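Local coordinates for polar amino acid ABC uptake transporter substrate binding protein (Streptococcus thermophilus LMG 18311, PDB 3HV1) that probably binds a polar amino acid outside the cell and delivers it to the membrane part of an ABC uptake transporter, at residues A[98-104]-A[211-217]; A[230-235]-A[252-258]. One frame throughout, in Å; residues are numbered along the deposited sequence.

Interaction 1 (A[98-104]-A[211-217]); sequences ADFTEPY and FAVGARK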
loop_
_atom_site.group_PDB
_atom_site.type_symbol
_atom_site.label_atom_id
_atom_site.label_comp_id
_atom_site.label_asym_id
_atom_site.label_seq_id
_atom_site.Cartn_x
_atom_site.Cartn_y
_atom_site.Cartn_z
ATOM N N ALA A 98 -0.733 -4.359 -16.942
ATOM C CA ALA A 98 0.164 -3.268 -16.582
ATOM C C ALA A 98 0.691 -3.253 -15.157
ATOM O O ALA A 98 0.216 -3.981 -14.291
ATOM C CB ALA A 98 -0.524 -1.933 -16.880
ATOM N N ASP A 99 1.692 -2.405 -14.942
ATOM C CA ASP A 99 2.305 -2.205 -13.636
ATOM C C ASP A 99 1.845 -0.832 -13.156
ATOM O O ASP A 99 1.707 0.095 -13.954
ATOM C CB ASP A 99 3.827 -2.254 -13.737
ATOM C CG ASP A 99 4.374 -3.668 -13.605
ATOM O OD1 ASP A 99 3.565 -4.605 -13.419
ATOM O OD2 ASP A 99 5.613 -3.837 -13.679
ATOM N N PHE A 100 1.618 -0.703 -11.855
ATOM C CA PHE A 100 1.112 0.539 -11.278
ATOM C C PHE A 100 2.055 1.323 -10.391
ATOM O O PHE A 100 2.920 0.757 -9.726
ATOM C CB PHE A 100 -0.138 0.237 -10.450
ATOM C CG PHE A 100 -1.339 -0.110 -11.268
ATOM C CD1 PHE A 100 -2.237 0.880 -11.650
ATOM C CD2 PHE A 100 -1.576 -1.424 -11.660
ATOM C CE1 PHE A 100 -3.355 0.571 -12.405
ATOM C CE2 PHE A 100 -2.693 -1.746 -12.419
ATOM C CZ PHE A 100 -3.584 -0.747 -12.793
ATOM N N THR A 101 1.868 2.640 -10.379
ATOM C CA THR A 101 2.652 3.488 -9.500
ATOM C C THR A 101 1.916 3.320 -8.181
ATOM O O THR A 101 0.891 2.634 -8.111
ATOM C CB THR A 101 2.530 4.984 -9.834
ATOM O OG1 THR A 101 1.143 5.364 -9.775
ATOM C CG2 THR A 101 3.105 5.298 -11.205
ATOM N N GLU A 102 2.450 3.948 -7.143
ATOM C CA GLU A 102 1.813 3.948 -5.835
ATOM C C GLU A 102 0.564 4.811 -6.023
ATOM O O GLU A 102 0.491 5.592 -6.972
ATOM C CB GLU A 102 2.739 4.603 -4.807
ATOM C CG GLU A 102 4.008 3.826 -4.548
ATOM C CD GLU A 102 3.723 2.394 -4.157
ATOM O OE1 GLU A 102 2.842 2.189 -3.292
ATOM O OE2 GLU A 102 4.377 1.475 -4.707
ATOM N N PRO A 103 -0.443 4.670 -5.143
ATOM C CA PRO A 103 -1.653 5.490 -5.298
ATOM C C PRO A 103 -1.399 6.940 -4.902
ATOM O O PRO A 103 -0.686 7.192 -3.936
ATOM C CB PRO A 103 -2.653 4.802 -4.373
ATOM C CG PRO A 103 -1.762 4.252 -3.274
ATOM C CD PRO A 103 -0.614 3.671 -4.068
ATOM N N TYR A 104 -1.962 7.896 -5.643
ATOM C CA TYR A 104 -1.746 9.303 -5.304
ATOM C C TYR A 104 -2.955 9.951 -4.603
ATOM O O TYR A 104 -2.852 11.045 -4.043
ATOM C CB TYR A 104 -1.337 10.107 -6.558
ATOM C CG TYR A 104 -2.283 9.996 -7.736
ATOM C CD1 TYR A 104 -3.348 10.879 -7.883
ATOM C CD2 TYR A 104 -2.132 8.975 -8.686
ATOM C CE1 TYR A 104 -4.257 10.752 -8.951
ATOM C CE2 TYR A 104 -3.030 8.841 -9.749
ATOM C CZ TYR A 104 -4.088 9.733 -9.872
ATOM O OH TYR A 104 -4.984 9.594 -10.904
ATOM N N PHE A 211 -6.592 5.819 -6.687
ATOM C CA PHE A 211 -6.156 6.170 -8.028
ATOM C C PHE A 211 -4.648 6.003 -8.136
ATOM O O PHE A 211 -3.902 6.417 -7.251
ATOM C CB PHE A 211 -6.520 7.619 -8.377
ATOM C CG PHE A 211 -7.999 7.882 -8.470
ATOM C CD1 PHE A 211 -8.879 6.883 -8.865
ATOM C CD2 PHE A 211 -8.504 9.158 -8.230
ATOM C CE1 PHE A 211 -10.239 7.142 -9.024
ATOM C CE2 PHE A 211 -9.866 9.430 -8.388
ATOM C CZ PHE A 211 -10.733 8.416 -8.788
ATOM N N ALA A 212 -4.207 5.384 -9.227
ATOM C CA ALA A 212 -2.790 5.177 -9.474
ATOM C C ALA A 212 -2.604 5.218 -10.985
ATOM O O ALA A 212 -3.574 5.154 -11.738
ATOM C CB ALA A 212 -2.329 3.825 -8.897
ATOM N N VAL A 213 -1.358 5.336 -11.423
ATOM C CA VAL A 213 -1.042 5.412 -12.851
ATOM C C VAL A 213 -0.572 4.061 -13.385
ATOM O O VAL A 213 0.234 3.396 -12.749
ATOM C CB VAL A 213 0.077 6.448 -13.097
ATOM C CG1 VAL A 213 0.270 6.674 -14.594
ATOM C CG2 VAL A 213 -0.272 7.758 -12.403
ATOM N N GLY A 214 -1.071 3.675 -14.559
ATOM C CA GLY A 214 -0.682 2.412 -15.156
ATOM C C GLY A 214 0.273 2.595 -16.327
ATOM O O GLY A 214 0.131 3.534 -17.099
ATOM N N ALA A 215 1.254 1.704 -16.442
ATOM C CA ALA A 215 2.234 1.752 -17.528
ATOM C C ALA A 215 2.564 0.326 -17.935
ATOM O O ALA A 215 2.225 -0.621 -17.223
ATOM C CB ALA A 215 3.505 2.453 -17.065
ATOM N N ARG A 216 3.218 0.165 -19.078
ATOM C CA ARG A 216 3.592 -1.175 -19.512
ATOM C C ARG A 216 4.474 -1.783 -18.418
ATOM O O ARG A 216 5.264 -1.080 -17.788
ATOM C CB ARG A 216 4.330 -1.116 -20.854
ATOM C CG ARG A 216 3.386 -0.930 -22.050
ATOM C CD ARG A 216 4.146 -0.851 -23.364
ATOM N NE ARG A 216 4.950 0.362 -23.464
ATOM C CZ ARG A 216 4.482 1.550 -23.836
ATOM N NH1 ARG A 216 3.203 1.700 -24.155
ATOM N NH2 ARG A 216 5.297 2.591 -23.885
ATOM N N LYS A 217 4.327 -3.083 -18.179
ATOM C CA LYS A 217 5.106 -3.749 -17.138
ATOM C C LYS A 217 6.614 -3.608 -17.305
ATOM O O LYS A 217 7.355 -3.618 -16.318
ATOM C CB LYS A 217 4.736 -5.234 -17.076
ATOM C CG LYS A 217 3.306 -5.490 -16.666
ATOM C CD LYS A 217 3.042 -6.976 -16.504
ATOM C CE LYS A 217 1.788 -7.212 -15.706
ATOM N NZ LYS A 217 1.930 -6.661 -14.326
HETATM O O HOH W 1 -5.020 7.629 -12.842
#
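Residues 98-104 and 211-217 run roughly antiparallel, their end-to-end directions 147° apart. Asp99 and Ala215 form a hydrogen-bonded pair (Asp99 N to Ala215 O 2.9 Å, Ala215 N to Asp99 O 3.0 Å), and Phe100 faces Gly214 as a non-hydrogen-bonded pair, CA to CA 4.7 Å. The next rung is half side chain: Thr101 N reaches Val213 O at 3.0 Å, but Val213 N donates to Thr101 OG1, also at 3.0 Å, while that hydroxyl donates to Glu102 O. Beyond it the register slips by one residue, so that Tyr104 N bonds Phe211 O at 2.9 Å. In type II periplasmic-binding-protein folds, two such crossing strands connect the lobes; strand 105-114, which follows Tyr104, goes on pairing antiparallel with 209-215, consistent with these being the two hinge strands. At the Asp99 end Lys217 NZ makes a salt bridge to Asp99 OD1 (2.8 Å) and a hydrogen bond to Ala98 O (3.2 Å). Phe100 CD1 lies 4.0 Å from Ala212 CB, on the face where Gly214 presents no side chain. At the Tyr104 end the phenol ring covers Phe211 O with one face, packs CZ on Phe211 CB (3.6 Å), and its OH shares water 1 with Ala212 O.

Interaction 2 (A[230-235]-A[252-258]); sequences FETLYK and ATDQVKG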
loop_
_atom_site.group_PDB
_atom_site.type_symbol
_atom_site.label_atom_id
_atom_site.label_comp_id
_atom_site.label_asym_id
_atom_site.label_seq_id
_atom_site.Cartn_x
_atom_site.Cartn_y
_atom_site.Cartn_z
ATOM N N PHE A 230 5.910 12.285 -7.423
ATOM C CA PHE A 230 4.858 12.624 -6.460
ATOM C C PHE A 230 5.494 13.128 -5.174
ATOM O O PHE A 230 5.092 14.148 -4.625
ATOM C CB PHE A 230 4.006 11.405 -6.097
ATOM C CG PHE A 230 3.167 10.868 -7.225
ATOM C CD1 PHE A 230 2.707 11.703 -8.238
ATOM C CD2 PHE A 230 2.793 9.529 -7.239
ATOM C CE1 PHE A 230 1.883 11.212 -9.254
ATOM C CE2 PHE A 230 1.965 9.026 -8.253
ATOM C CZ PHE A 230 1.515 9.873 -9.257
ATOM N N GLU A 231 6.486 12.389 -4.688
ATOM C CA GLU A 231 7.148 12.755 -3.447
ATOM C C GLU A 231 7.814 14.109 -3.547
ATOM O O GLU A 231 7.738 14.915 -2.625
ATOM C CB GLU A 231 8.183 11.698 -3.062
ATOM C CG GLU A 231 7.593 10.324 -2.806
ATOM C CD GLU A 231 8.626 9.355 -2.255
ATOM O OE1 GLU A 231 9.204 9.651 -1.184
ATOM O OE2 GLU A 231 8.859 8.306 -2.891
ATOM N N THR A 232 8.475 14.357 -4.674
ATOM C CA THR A 232 9.145 15.625 -4.891
ATOM C C THR A 232 8.165 16.792 -4.881
ATOM O O THR A 232 8.436 17.830 -4.270
ATOM C CB THR A 232 9.929 15.603 -6.223
ATOM O OG1 THR A 232 10.906 14.550 -6.177
ATOM C CG2 THR A 232 10.641 16.911 -6.447
ATOM N N LEU A 233 7.019 16.621 -5.544
ATOM C CA LEU A 233 6.007 17.673 -5.605
ATOM C C LEU A 233 5.379 17.927 -4.244
ATOM O O LEU A 233 5.007 19.054 -3.938
ATOM C CB LEU A 233 4.911 17.302 -6.615
ATOM C CG LEU A 233 5.401 17.142 -8.058
ATOM C CD1 LEU A 233 4.238 16.677 -8.950
ATOM C CD2 LEU A 233 5.944 18.469 -8.555
ATOM N N TYR A 234 5.237 16.882 -3.434
ATOM C CA TYR A 234 4.670 17.071 -2.101
ATOM C C TYR A 234 5.695 17.811 -1.229
ATOM O O TYR A 234 5.336 18.680 -0.431
ATOM C CB TYR A 234 4.302 15.725 -1.453
ATOM C CG TYR A 234 3.305 15.902 -0.326
ATOM C CD1 TYR A 234 1.955 16.125 -0.592
ATOM C CD2 TYR A 234 3.731 15.974 1.002
ATOM C CE1 TYR A 234 1.055 16.431 0.437
ATOM C CE2 TYR A 234 2.848 16.272 2.032
ATOM C CZ TYR A 234 1.514 16.504 1.750
ATOM O OH TYR A 234 0.652 16.815 2.776
ATOM N N LYS A 235 6.972 17.463 -1.385
ATOM C CA LYS A 235 8.044 18.110 -0.618
ATOM C C LYS A 235 8.195 19.587 -0.961
ATOM O O LYS A 235 8.429 20.403 -0.071
ATOM C CB LYS A 235 9.390 17.410 -0.853
ATOM C CG LYS A 235 9.789 16.388 0.201
ATOM C CD LYS A 235 9.033 15.079 0.068
ATOM C CE LYS A 235 9.631 14.004 0.982
ATOM N NZ LYS A 235 9.034 12.646 0.757
ATOM N N ALA A 252 -3.373 13.997 -0.886
ATOM C CA ALA A 252 -2.217 13.112 -0.928
ATOM C C ALA A 252 -2.341 11.881 -0.040
ATOM O O ALA A 252 -2.767 11.972 1.108
ATOM C CB ALA A 252 -0.961 13.887 -0.549
ATOM N N THR A 253 -1.970 10.730 -0.592
ATOM C CA THR A 253 -1.987 9.481 0.151
ATOM C C THR A 253 -0.712 9.468 0.984
ATOM O O THR A 253 0.195 10.256 0.742
ATOM C CB THR A 253 -1.928 8.265 -0.782
ATOM O OG1 THR A 253 -0.797 8.403 -1.649
ATOM C CG2 THR A 253 -3.212 8.144 -1.618
ATOM N N ASP A 254 -0.638 8.571 1.957
ATOM C CA ASP A 254 0.563 8.482 2.767
ATOM C C ASP A 254 1.785 8.174 1.893
ATOM O O ASP A 254 2.883 8.643 2.176
ATOM C CB ASP A 254 0.391 7.418 3.852
ATOM C CG ASP A 254 -0.559 7.862 4.949
ATOM O OD1 ASP A 254 -0.648 9.084 5.200
ATOM O OD2 ASP A 254 -1.203 6.997 5.571
ATOM N N GLN A 255 1.597 7.401 0.824
ATOM C CA GLN A 255 2.714 7.083 -0.064
ATOM C C GLN A 255 3.290 8.348 -0.702
ATOM O O GLN A 255 4.514 8.527 -0.755
ATOM C CB GLN A 255 2.284 6.097 -1.158
ATOM C CG GLN A 255 2.012 4.690 -0.635
ATOM C CD GLN A 255 0.548 4.433 -0.388
ATOM O OE1 GLN A 255 -0.204 5.337 -0.020
ATOM N NE2 GLN A 255 0.132 3.187 -0.577
ATOM N N VAL A 256 2.411 9.223 -1.189
ATOM C CA VAL A 256 2.850 10.475 -1.802
ATOM C C VAL A 256 3.609 11.302 -0.763
ATOM O O VAL A 256 4.542 12.031 -1.101
ATOM C CB VAL A 256 1.638 11.292 -2.333
ATOM C CG1 VAL A 256 2.027 12.738 -2.577
ATOM C CG2 VAL A 256 1.137 10.670 -3.621
ATOM N N LYS A 257 3.202 11.177 0.499
ATOM C CA LYS A 257 3.830 11.908 1.595
ATOM C C LYS A 257 5.164 11.304 2.036
ATOM O O LYS A 257 5.846 11.858 2.895
ATOM C CB LYS A 257 2.884 11.973 2.794
ATOM C CG LYS A 257 1.633 12.792 2.564
ATOM C CD LYS A 257 0.762 12.821 3.811
ATOM C CE LYS A 257 -0.482 13.678 3.608
ATOM N NZ LYS A 257 -1.380 13.664 4.803
ATOM N N GLY A 258 5.530 10.166 1.458
ATOM C CA GLY A 258 6.787 9.528 1.810
ATOM C C GLY A 258 6.720 8.564 2.987
ATOM O O GLY A 258 7.751 8.066 3.438
#
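Ala252 opens the second segment with its CB directed at the helix: it sits 3.4 Å from Tyr234 CE1, a tight apolar contact near the outer end of the ring. The Tyr234 hydroxyl bonds Asp250, which also receives Ala252 N, so the same acidic residue fixes both partners. Thr253 does not reach the helix but organises the turn that does: its OG1 accepts a weak bond from Val256 N (3.3 Å), and its carbonyl O takes Lys257 N at 3.2 Å. Residues 254-257 accordingly have helical backbone angles, and Gln255 to Gly258 form a type I turn with Gly258 N bonded to Gln255 O (2.9 Å). Val256 is the main apolar piece. Its CG2 lies 3.9 Å from Phe230 CB and its CG1 3.9 Å from Tyr234 CB, while Val256 O receives a CA-H...O contact from Glu231 CA at 3.6 Å. Lys257 sets CG over the face of the Tyr234 ring, 4.0 Å from the centroid and 21° off the normal, a CH-pi contact, with CE 3.4 Å from Tyr234 OH. Gly258, at phi 88°, lies beside the Glu231-Lys235 salt bridge (OE1 to NZ 3.6 Å), its CA 3.8 Å from Glu231 OE1 and 4.0 Å from Lys235 NZ; a CB there would collide with Lys235 NZ. No hydrogen bond crosses between the segments; apolar packing, the CH-pi contact and that CA-H...O contact join them. Phe239 of the following helix also touches Ala252 and Val256, which makes this a C-terminal tail folded back, through a type I turn, against the last two helices of a family 3 solute-binding protein.

Interaction 1 is a buried strand contact, with nine of its fourteen touching residues buried, whereas interaction 2 is only partly buried. Their chemistry follows: five backbone-donated hydrogen bonds and a salt bridge cross the first, while the second has no hydrogen bond between its segments and depends on apolar, CH-pi and CA-H...O contacts. The two are in series along the chain, strand 209-215 leading into helix 220-236, yet they also meet directly, their centres about 15 Å apart. Pro103 O probably accepts a hydrogen bond from Thr253 OG1 (2.6 Å), and Tyr104 CA packs on Val256 CG2 at 3.6 Å, so the C-terminal turn touches both segment 230-235 of helix 220-236 and the 98-104 segment.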